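Local coordinates for protein hypothetical glycoside hydrolase (Parabacteroides distasonis, PDB 3TAW) that is of unknown specific function but is probably a carbohydrate-active protein with the five-bladed beta-propeller fold of glycoside hydrolase relatives, at residues S81-A86 / E119-A124; P100-A105 / L133-W138; A146-T149 / H155-K158. All blocks are in the same frame, centred on the assembly; numbering follows the deposited sequence.

How the contacts relate
The three contacts lie in two consecutive four-stranded antiparallel blades of the propeller. Contact 1 joins strand 81-88 of one blade to strand 117-125, the first strand of the next. Contact 2, its centre about 7 Å away, brings the loop after strand 95-96 over strand 131-138, next to 117-125 in the sheet. Contact 3 lies about 8 Å between centres from contact 2, in the hairpin of strands 143-150 and 157-161 that completes this second blade. Along the chain contacts 1 and 2 alternate their segments, whereas contact 3 follows both. Backbone bonds link neighbours, Leu83 to Phe102 and Leu133 to Ala148, so packing between blades passes directly into packing within one.

Contact 1 of 3, residues S81-A86 / E119-A124; sequences SRLGYA and EDPRIA. With EDO (1,2-ethanediol), chain P.
Ser81 and Leu83 meet Glu119 and Pro121 where two adjacent blades of the beta-propeller pack together: the first pair belongs to the third strand of one blade, the second to the first strand of the next. Leu83 and Pro121 form the apolar half. Their side chains slide past each other in opposite directions, and both methyls of the leucine touch the proline ring. CD1 of Leu83 lies 3.8 Å from CB of Pro121, while CD2 of Leu83 is 3.8 Å from CG of Pro121 and equally close to its CD. The two methyls thus lie along the CB-CG-CD edge of the proline, with Met65 and Phe102 packed around Leu83 and Ala54 and Leu133 around Pro121.

The polar half is built differently. The Glu119 side chain sets out away from the 81-86 segment, but with CG beside its own backbone N (chi1 -48°) Glu119 CG still passes 3.7 Å from Ser81 OG. From there the chain extends past the serine, and its carboxylate reaches Ser81 through a water. Ser81 OG donates to this water over 2.8 Å, and the water donates in turn to Glu119 OE2 at 2.7 Å. Arg67 is the direct partner of the serine hydroxyl, through its NE. The other carboxylate oxygen, Glu119 OE1, accepts a bond of 2.6 Å from O2 of a 1,2-ethanediol, which Lys177 also holds. Between the two halves the chain turns a corner at Asp120, whose OD1 forms a salt bridge with Arg67.

By bonding both Ser81 and Asp120, Arg67 ties the two segments together through a third residue; its ion pair with Glu119 is long and weak. The blades therefore meet by apolar packing at Leu83-Pro121 and by a water-mediated polar link at Ser81-Glu119.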
loop_
_atom_site.group_PDB
_atom_site.type_symbol
_atom_site.label_atom_id
_atom_site.label_comp_id
_atom_site.label_asym_id
_atom_site.label_seq_id
_atom_site.Cartn_x
_atom_site.Cartn_y
_atom_site.Cartn_z
ATOM N N SER A 81 -7.782 8.049 10.549
ATOM C CA SER A 81 -6.462 7.506 10.229
ATOM C C SER A 81 -5.468 8.641 10.025
ATOM O O SER A 81 -5.806 9.676 9.452
ATOM C CB SER A 81 -6.522 6.654 8.952
ATOM O OG SER A 81 -7.272 5.456 9.150
ATOM N N ARG A 82 -4.273 8.453 10.570
ATOM C CA ARG A 82 -3.146 9.362 10.458
ATOM C C ARG A 82 -1.905 8.478 10.262
ATOM O O ARG A 82 -1.936 7.276 10.577
ATOM C CB ARG A 82 -3.023 10.222 11.729
ATOM C CG ARG A 82 -4.266 11.061 12.000
ATOM C CD ARG A 82 -4.132 11.893 13.268
ATOM N NE ARG A 82 -5.324 12.675 13.572
ATOM C CZ ARG A 82 -6.372 12.237 14.273
ATOM N NH1 ARG A 82 -6.445 10.986 14.709
ATOM N NH2 ARG A 82 -7.389 13.054 14.524
ATOM N N LEU A 83 -0.829 9.044 9.721
ATOM C CA LEU A 83 0.361 8.272 9.471
ATOM C C LEU A 83 1.465 8.589 10.460
ATOM O O LEU A 83 1.870 9.745 10.609
ATOM C CB LEU A 83 0.887 8.547 8.056
ATOM C CG LEU A 83 -0.114 8.399 6.923
ATOM C CD1 LEU A 83 0.562 8.576 5.585
ATOM C CD2 LEU A 83 -0.934 7.064 6.995
ATOM N N GLY A 84 1.969 7.538 11.075
ATOM C CA GLY A 84 3.120 7.603 11.961
ATOM C C GLY A 84 4.419 7.634 11.198
ATOM O O GLY A 84 4.441 7.510 9.968
ATOM N N TYR A 85 5.512 7.864 11.918
ATOM C CA TYR A 85 6.843 7.927 11.324
ATOM C C TYR A 85 7.784 7.137 12.234
ATOM O O TYR A 85 8.006 7.503 13.390
ATOM C CB TYR A 85 7.304 9.380 11.214
ATOM C CG TYR A 85 8.628 9.579 10.531
ATOM C CD1 TYR A 85 9.822 9.497 11.248
ATOM C CD2 TYR A 85 8.706 9.873 9.170
ATOM C CE1 TYR A 85 11.060 9.700 10.613
ATOM C CE2 TYR A 85 9.933 10.061 8.536
ATOM C CZ TYR A 85 11.101 9.966 9.255
ATOM O OH TYR A 85 12.336 10.157 8.633
ATOM N N ALA A 86 8.327 6.042 11.720
ATOM C CA ALA A 86 9.170 5.154 12.511
ATOM C C ALA A 86 10.418 4.818 11.716
ATOM O O ALA A 86 10.323 4.514 10.520
ATOM C CB ALA A 86 8.411 3.884 12.849
ATOM N N GLU A 119 -5.521 7.295 4.823
ATOM C CA GLU A 119 -5.331 5.849 4.976
ATOM C C GLU A 119 -4.340 5.241 3.983
ATOM O O GLU A 119 -4.091 5.805 2.919
ATOM C CB GLU A 119 -6.651 5.101 4.751
ATOM C CG GLU A 119 -7.870 5.651 5.502
ATOM C CD GLU A 119 -9.133 4.884 5.185
ATOM O OE1 GLU A 119 -9.178 4.182 4.120
ATOM O OE2 GLU A 119 -10.099 4.995 5.984
ATOM N N ASP A 120 -3.828 4.061 4.342
ATOM C CA ASP A 120 -3.271 3.113 3.382
ATOM C C ASP A 120 -2.260 3.726 2.420
ATOM O O ASP A 120 -2.447 3.724 1.191
ATOM C CB ASP A 120 -4.404 2.433 2.633
ATOM C CG ASP A 120 -5.267 1.550 3.534
ATOM O OD1 ASP A 120 -4.976 1.438 4.748
ATOM O OD2 ASP A 120 -6.202 0.915 2.985
ATOM N N PRO A 121 -1.172 4.249 2.989
ATOM C CA PRO A 121 -0.106 4.906 2.216
ATOM C C PRO A 121 0.757 3.907 1.430
ATOM O O PRO A 121 0.966 2.772 1.871
ATOM C CB PRO A 121 0.732 5.534 3.292
ATOM C CG PRO A 121 0.594 4.625 4.467
ATOM C CD PRO A 121 -0.847 4.203 4.437
ATOM N N ARG A 122 1.226 4.332 0.266
ATOM C CA ARG A 122 2.383 3.734 -0.387
ATOM C C ARG A 122 3.325 4.858 -0.741
ATOM O O ARG A 122 2.893 5.944 -1.167
ATOM C CB ARG A 122 2.035 2.994 -1.698
ATOM C CG ARG A 122 1.446 1.628 -1.544
ATOM C CD ARG A 122 -0.020 1.700 -1.360
ATOM N NE ARG A 122 -0.713 0.400 -1.418
ATOM C CZ ARG A 122 -1.873 0.179 -0.814
ATOM N NH1 ARG A 122 -2.454 1.152 -0.144
ATOM N NH2 ARG A 122 -2.454 -1.010 -0.862
ATOM N N ILE A 123 4.615 4.585 -0.604
ATOM C CA ILE A 123 5.658 5.557 -0.904
ATOM C C ILE A 123 6.638 4.988 -1.906
ATOM O O ILE A 123 7.055 3.843 -1.782
ATOM C CB ILE A 123 6.439 5.965 0.350
ATOM C CG1 ILE A 123 5.488 6.644 1.347
ATOM C CG2 ILE A 123 7.637 6.893 -0.002
ATOM C CD1 ILE A 123 6.085 6.832 2.720
ATOM N N ALA A 124 7.033 5.816 -2.864
ATOM C CA ALA A 124 8.194 5.535 -3.706
ATOM C C ALA A 124 8.948 6.845 -3.921
ATOM O O ALA A 124 8.410 7.936 -3.682
ATOM C CB ALA A 124 7.808 4.913 -5.065
HETATM C C1 EDO P . -13.741 3.264 3.034
HETATM O O1 EDO P . -13.477 2.826 1.695
HETATM C C2 EDO P . -12.502 3.965 3.557
HETATM O O2 EDO P . -11.353 3.296 3.041
HETATM O O HOH W 1 -9.867 6.071 8.456
#

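Contact 2 of 3, residues P100-A105 / L133-W138. With EDO (1,2-ethanediol), chain N; ACT (acetate ion), chain E.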
loop_
_atom_site.group_PDB
_atom_site.type_symbol
_atom_site.label_atom_id
_atom_site.label_comp_id
_atom_site.label_asym_id
_atom_site.label_seq_id
_atom_site.Cartn_x
_atom_site.Cartn_y
_atom_site.Cartn_z
ATOM N N PRO A 100 2.284 12.306 14.613
ATOM C CA PRO A 100 2.144 11.777 13.256
ATOM C C PRO A 100 2.774 12.720 12.213
ATOM O O PRO A 100 2.792 13.953 12.389
ATOM C CB PRO A 100 0.630 11.644 13.069
ATOM C CG PRO A 100 0.054 12.707 14.009
ATOM C CD PRO A 100 0.995 12.753 15.190
ATOM N N ALA A 101 3.301 12.134 11.141
ATOM C CA ALA A 101 3.954 12.915 10.079
ATOM C C ALA A 101 2.997 13.327 8.951
ATOM O O ALA A 101 3.333 14.210 8.151
ATOM C CB ALA A 101 5.130 12.135 9.507
ATOM N N PHE A 102 1.827 12.700 8.906
ATOM C CA PHE A 102 0.807 12.987 7.883
ATOM C C PHE A 102 -0.570 12.768 8.478
ATOM O O PHE A 102 -0.787 11.805 9.222
ATOM C CB PHE A 102 1.039 12.082 6.675
ATOM C CG PHE A 102 0.441 12.593 5.406
ATOM C CD1 PHE A 102 1.098 13.546 4.653
ATOM C CD2 PHE A 102 -0.769 12.104 4.941
ATOM C CE1 PHE A 102 0.556 14.030 3.468
ATOM C CE2 PHE A 102 -1.322 12.588 3.755
ATOM C CZ PHE A 102 -0.647 13.531 3.002
ATOM N N TYR A 103 -1.476 13.705 8.222
ATOM C CA TYR A 103 -2.766 13.727 8.918
ATOM C C TYR A 103 -3.709 14.731 8.270
ATOM O O TYR A 103 -3.269 15.634 7.548
ATOM C CB TYR A 103 -2.550 14.108 10.406
ATOM C CG TYR A 103 -1.612 15.260 10.570
ATOM C CD1 TYR A 103 -2.066 16.561 10.496
ATOM C CD2 TYR A 103 -0.237 15.041 10.751
ATOM C CE1 TYR A 103 -1.192 17.638 10.623
ATOM C CE2 TYR A 103 0.634 16.084 10.865
ATOM C CZ TYR A 103 0.150 17.395 10.798
ATOM O OH TYR A 103 1.015 18.462 10.898
ATOM N N PRO A 104 -5.020 14.568 8.513
ATOM C CA PRO A 104 -5.970 15.541 8.008
ATOM C C PRO A 104 -5.833 16.855 8.796
ATOM O O PRO A 104 -5.432 16.841 9.971
ATOM C CB PRO A 104 -7.323 14.878 8.278
ATOM C CG PRO A 104 -7.088 14.039 9.492
ATOM C CD PRO A 104 -5.681 13.508 9.303
ATOM N N ALA A 105 -6.150 17.979 8.158
ATOM C CA ALA A 105 -5.929 19.270 8.771
ATOM C C ALA A 105 -6.863 20.283 8.134
ATOM O O ALA A 105 -7.638 19.925 7.244
ATOM C CB ALA A 105 -4.463 19.690 8.591
ATOM N N LEU A 133 3.858 10.046 -2.186
ATOM C CA LEU A 133 2.941 9.357 -1.304
ATOM C C LEU A 133 1.583 9.281 -1.967
ATOM O O LEU A 133 1.007 10.313 -2.343
ATOM C CB LEU A 133 2.849 10.142 0.016
ATOM C CG LEU A 133 1.822 9.711 1.053
ATOM C CD1 LEU A 133 2.052 8.269 1.531
ATOM C CD2 LEU A 133 1.836 10.710 2.249
ATOM N N LEU A 134 1.105 8.039 -2.150
ATOM C CA LEU A 134 -0.219 7.746 -2.672
ATOM C C LEU A 134 -0.998 7.160 -1.527
ATOM O O LEU A 134 -0.547 6.199 -0.895
ATOM C CB LEU A 134 -0.154 6.731 -3.812
ATOM C CG LEU A 134 0.073 7.288 -5.229
ATOM C CD1 LEU A 134 -1.217 7.937 -5.805
ATOM C CD2 LEU A 134 1.253 8.228 -5.300
ATOM N N TYR A 135 -2.164 7.751 -1.236
ATOM C CA TYR A 135 -2.941 7.397 -0.051
ATOM C C TYR A 135 -4.419 7.635 -0.298
ATOM O O TYR A 135 -4.799 8.216 -1.317
ATOM C CB TYR A 135 -2.476 8.227 1.164
ATOM C CG TYR A 135 -2.778 9.714 1.054
ATOM C CD1 TYR A 135 -1.965 10.561 0.318
ATOM C CD2 TYR A 135 -3.866 10.275 1.724
ATOM C CE1 TYR A 135 -2.244 11.928 0.206
ATOM C CE2 TYR A 135 -4.141 11.638 1.644
ATOM C CZ TYR A 135 -3.332 12.453 0.888
ATOM O OH TYR A 135 -3.590 13.789 0.840
ATOM N N THR A 136 -5.247 7.150 0.618
ATOM C CA THR A 136 -6.687 7.312 0.508
ATOM C C THR A 136 -7.165 8.450 1.397
ATOM O O THR A 136 -6.848 8.489 2.588
ATOM C CB THR A 136 -7.425 6.060 0.991
ATOM O OG1 THR A 136 -6.866 4.903 0.373
ATOM C CG2 THR A 136 -8.954 6.172 0.691
ATOM N N GLN A 137 -7.911 9.368 0.812
ATOM C CA GLN A 137 -8.619 10.414 1.565
ATOM C C GLN A 137 -9.969 9.844 1.946
ATOM O O GLN A 137 -10.676 9.308 1.075
ATOM C CB GLN A 137 -8.821 11.652 0.698
ATOM C CG GLN A 137 -7.539 12.230 0.103
ATOM C CD GLN A 137 -7.821 13.474 -0.694
ATOM O OE1 GLN A 137 -8.620 13.440 -1.651
ATOM N NE2 GLN A 137 -7.176 14.587 -0.327
ATOM N N TRP A 138 -10.343 9.932 3.218
ATOM C CA TRP A 138 -11.644 9.397 3.652
ATOM C C TRP A 138 -12.416 10.435 4.418
ATOM O O TRP A 138 -11.967 10.929 5.453
ATOM C CB TRP A 138 -11.451 8.155 4.493
ATOM C CG TRP A 138 -12.675 7.395 4.975
ATOM C CD1 TRP A 138 -12.829 6.829 6.208
ATOM C CD2 TRP A 138 -13.865 7.040 4.229
ATOM N NE1 TRP A 138 -14.006 6.172 6.281
ATOM C CE2 TRP A 138 -14.665 6.271 5.083
ATOM C CE3 TRP A 138 -14.311 7.287 2.926
ATOM C CZ2 TRP A 138 -15.912 5.763 4.693
ATOM C CZ3 TRP A 138 -15.529 6.765 2.527
ATOM C CH2 TRP A 138 -16.321 6.023 3.415
HETATM C C1 EDO N . 1.115 17.303 7.458
HETATM O O1 EDO N . 1.862 17.304 6.243
HETATM C C2 EDO N . -0.344 17.139 7.094
HETATM O O2 EDO N . -0.567 15.837 6.533
HETATM C C ACT E . -0.494 21.240 12.116
HETATM O O ACT E . -0.298 20.512 13.133
HETATM O OXT ACT E . 0.062 20.901 11.029
HETATM C CH3 ACT E . -1.359 22.469 12.172
#
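Aromatic and CH-pi contacts carry this pairing, with the Phe102 ring at their centre. Its edge is directed at the face of Tyr135: the two planes stand at 76°, the centroids are 4.8 Å apart, and Phe102 CE2 comes to 3.5 Å from Tyr135 CZ. The first torsion of Phe102 (chi1 -158°), which sets CG beside the carbonyl carbon, points the ring at strand 131-138. Leu133 contributes a CH-pi contact, its CD2 standing 3.6 Å from the centroid of the Phe102 ring and almost straight above it. One residue thus touches the ring face and another its rim, both from strand 131-138 of the neighbouring propeller blade. Trp156 adds a further edge-to-face contact to Phe102, and Lys158 a cation-pi one.

In the loop itself, the backbones of Ala101 and Phe102 both pair with Leu83 alone, a classic beta bulge against strand 81-88.

Polar bonds lie at the margins of the aromatic cluster. A 1,2-ethanediol occupies the Phe102 face opposite Leu133, its O2 offset toward the ring rim; this oxygen takes a bond of 2.9 Å from Tyr103 N and gives one of equal length to Tyr103 O. The diol carbons lie over one face of the Tyr103 ring, C2 above its centre, and the Tyr103 OH donates to acetate OXT at 2.6 Å. Across the cluster, the hydroxyl of the buried Tyr135 is bonded to Glu113.

Contact 3 of 3, residues A146-T149 / H155-K158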
loop_
_atom_site.group_PDB
_atom_site.type_symbol
_atom_site.label_atom_id
_atom_site.label_comp_id
_atom_site.label_asym_id
_atom_site.label_seq_id
_atom_site.Cartn_x
_atom_site.Cartn_y
_atom_site.Cartn_z
ATOM N N ALA A 146 -5.173 9.928 -3.481
ATOM C CA ALA A 146 -4.593 11.261 -3.560
ATOM C C ALA A 146 -3.071 11.188 -3.477
ATOM O O ALA A 146 -2.497 10.157 -3.111
ATOM C CB ALA A 146 -5.189 12.172 -2.440
ATOM N N VAL A 147 -2.432 12.290 -3.837
ATOM C CA VAL A 147 -0.984 12.369 -3.958
ATOM C C VAL A 147 -0.397 13.477 -3.089
ATOM O O VAL A 147 -0.938 14.588 -3.027
ATOM C CB VAL A 147 -0.575 12.656 -5.421
ATOM C CG1 VAL A 147 0.960 12.616 -5.582
ATOM C CG2 VAL A 147 -1.250 11.644 -6.399
ATOM N N ALA A 148 0.718 13.182 -2.430
ATOM C CA ALA A 148 1.487 14.204 -1.751
ATOM C C ALA A 148 2.957 13.943 -1.999
ATOM O O ALA A 148 3.363 12.790 -2.259
ATOM C CB ALA A 148 1.132 14.243 -0.214
ATOM N N THR A 149 3.758 15.010 -1.988
ATOM C CA THR A 149 5.193 14.879 -2.161
ATOM C C THR A 149 6.004 15.606 -1.073
ATOM O O THR A 149 5.520 16.556 -0.440
ATOM C CB THR A 149 5.682 15.335 -3.559
ATOM O OG1 THR A 149 5.619 16.763 -3.661
ATOM C CG2 THR A 149 4.833 14.698 -4.691
ATOM N N HIS A 155 7.779 17.508 5.531
ATOM C CA HIS A 155 7.246 18.744 4.972
ATOM C C HIS A 155 6.580 18.380 3.664
ATOM O O HIS A 155 7.230 18.301 2.624
ATOM C CB HIS A 155 8.354 19.804 4.818
ATOM C CG HIS A 155 8.877 20.284 6.138
ATOM N ND1 HIS A 155 9.938 19.681 6.790
ATOM C CD2 HIS A 155 8.436 21.267 6.962
ATOM C CE1 HIS A 155 10.147 20.297 7.945
ATOM N NE2 HIS A 155 9.248 21.261 8.072
ATOM N N TRP A 156 5.283 18.090 3.755
ATOM C CA TRP A 156 4.524 17.556 2.632
ATOM C C TRP A 156 3.715 18.633 1.928
ATOM O O TRP A 156 3.180 19.544 2.571
ATOM C CB TRP A 156 3.551 16.454 3.090
ATOM C CG TRP A 156 4.168 15.242 3.630
ATOM C CD1 TRP A 156 4.404 14.942 4.945
ATOM C CD2 TRP A 156 4.607 14.123 2.876
ATOM N NE1 TRP A 156 4.978 13.704 5.047
ATOM C CE2 TRP A 156 5.109 13.170 3.785
ATOM C CE3 TRP A 156 4.639 13.838 1.504
ATOM C CZ2 TRP A 156 5.633 11.940 3.369
ATOM C CZ3 TRP A 156 5.161 12.615 1.093
ATOM C CH2 TRP A 156 5.659 11.681 2.027
ATOM N N THR A 157 3.608 18.513 0.610
ATOM C CA THR A 157 2.640 19.245 -0.199
ATOM C C THR A 157 1.562 18.281 -0.680
ATOM O O THR A 157 1.871 17.274 -1.319
ATOM C CB THR A 157 3.338 19.915 -1.378
ATOM O OG1 THR A 157 4.295 20.848 -0.849
ATOM C CG2 THR A 157 2.341 20.659 -2.286
ATOM N N LYS A 158 0.306 18.581 -0.339
ATOM C CA LYS A 158 -0.836 17.785 -0.775
ATOM C C LYS A 158 -1.336 18.330 -2.103
ATOM O O LYS A 158 -1.656 19.531 -2.211
ATOM C CB LYS A 158 -1.954 17.811 0.259
ATOM C CG LYS A 158 -1.602 17.153 1.594
ATOM C CD LYS A 158 -2.788 17.136 2.527
ATOM C CE LYS A 158 -2.419 16.630 3.913
ATOM N NZ LYS A 158 -3.531 16.713 4.908
HETATM O O HOH W 2 6.683 19.682 0.082
#
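Thr149 and Thr157 form an antiparallel hydrogen-bonded pair, with Thr149 N reaching Thr157 O at 3.0 Å and Thr157 N returning to Thr149 O at 2.9 Å. The second of these bonds is the straighter, 170° at the hydrogen. The next pair, Ala148 with Lys158, is non-hydrogen-bonded, and its CA atoms approach to 4.4 Å. Each threonine carbonyl takes a second, weaker contact from a backbone carbon: Ala148 CA lies 3.1 Å from Thr157 O, and Trp156 CA 3.4 Å from Thr149 O.

Trp156 makes the main side-chain contact. Its CG sits beside the backbone N (chi1 -65°), which brings the six-membered part of the indole back to the other strand. There Trp156 CE3 lies against the carbonyl carbon of Thr149, 3.4 Å from Thr149 C, with the methyl CB of Ala148 next to it, and the Ala148 carbonyl oxygen is at the ring edge, close to its plane. Leu133 also touches the indole.

These residues belong to the beta hairpin of strands 143-150 and 157-161, the last two strands of a four-stranded propeller blade; 157-161 is one of its two edge strands. The two threonine side chains share one face of the sheet. On the more exposed Thr157 end, a water donates to His155 O at 2.9 Å and lies 2.8 Å from Thr157 OG1, so that it links the His155 carbonyl and the Thr157 hydroxyl, with a weak bond to Thr149 O across the hairpin.

On the face shared with Ala148, Lys158 runs out past the alanine methyl, extended beyond CB. Its NZ forms salt bridges with Asp107 and Glu113 and a hydrogen bond with Tyr103 O.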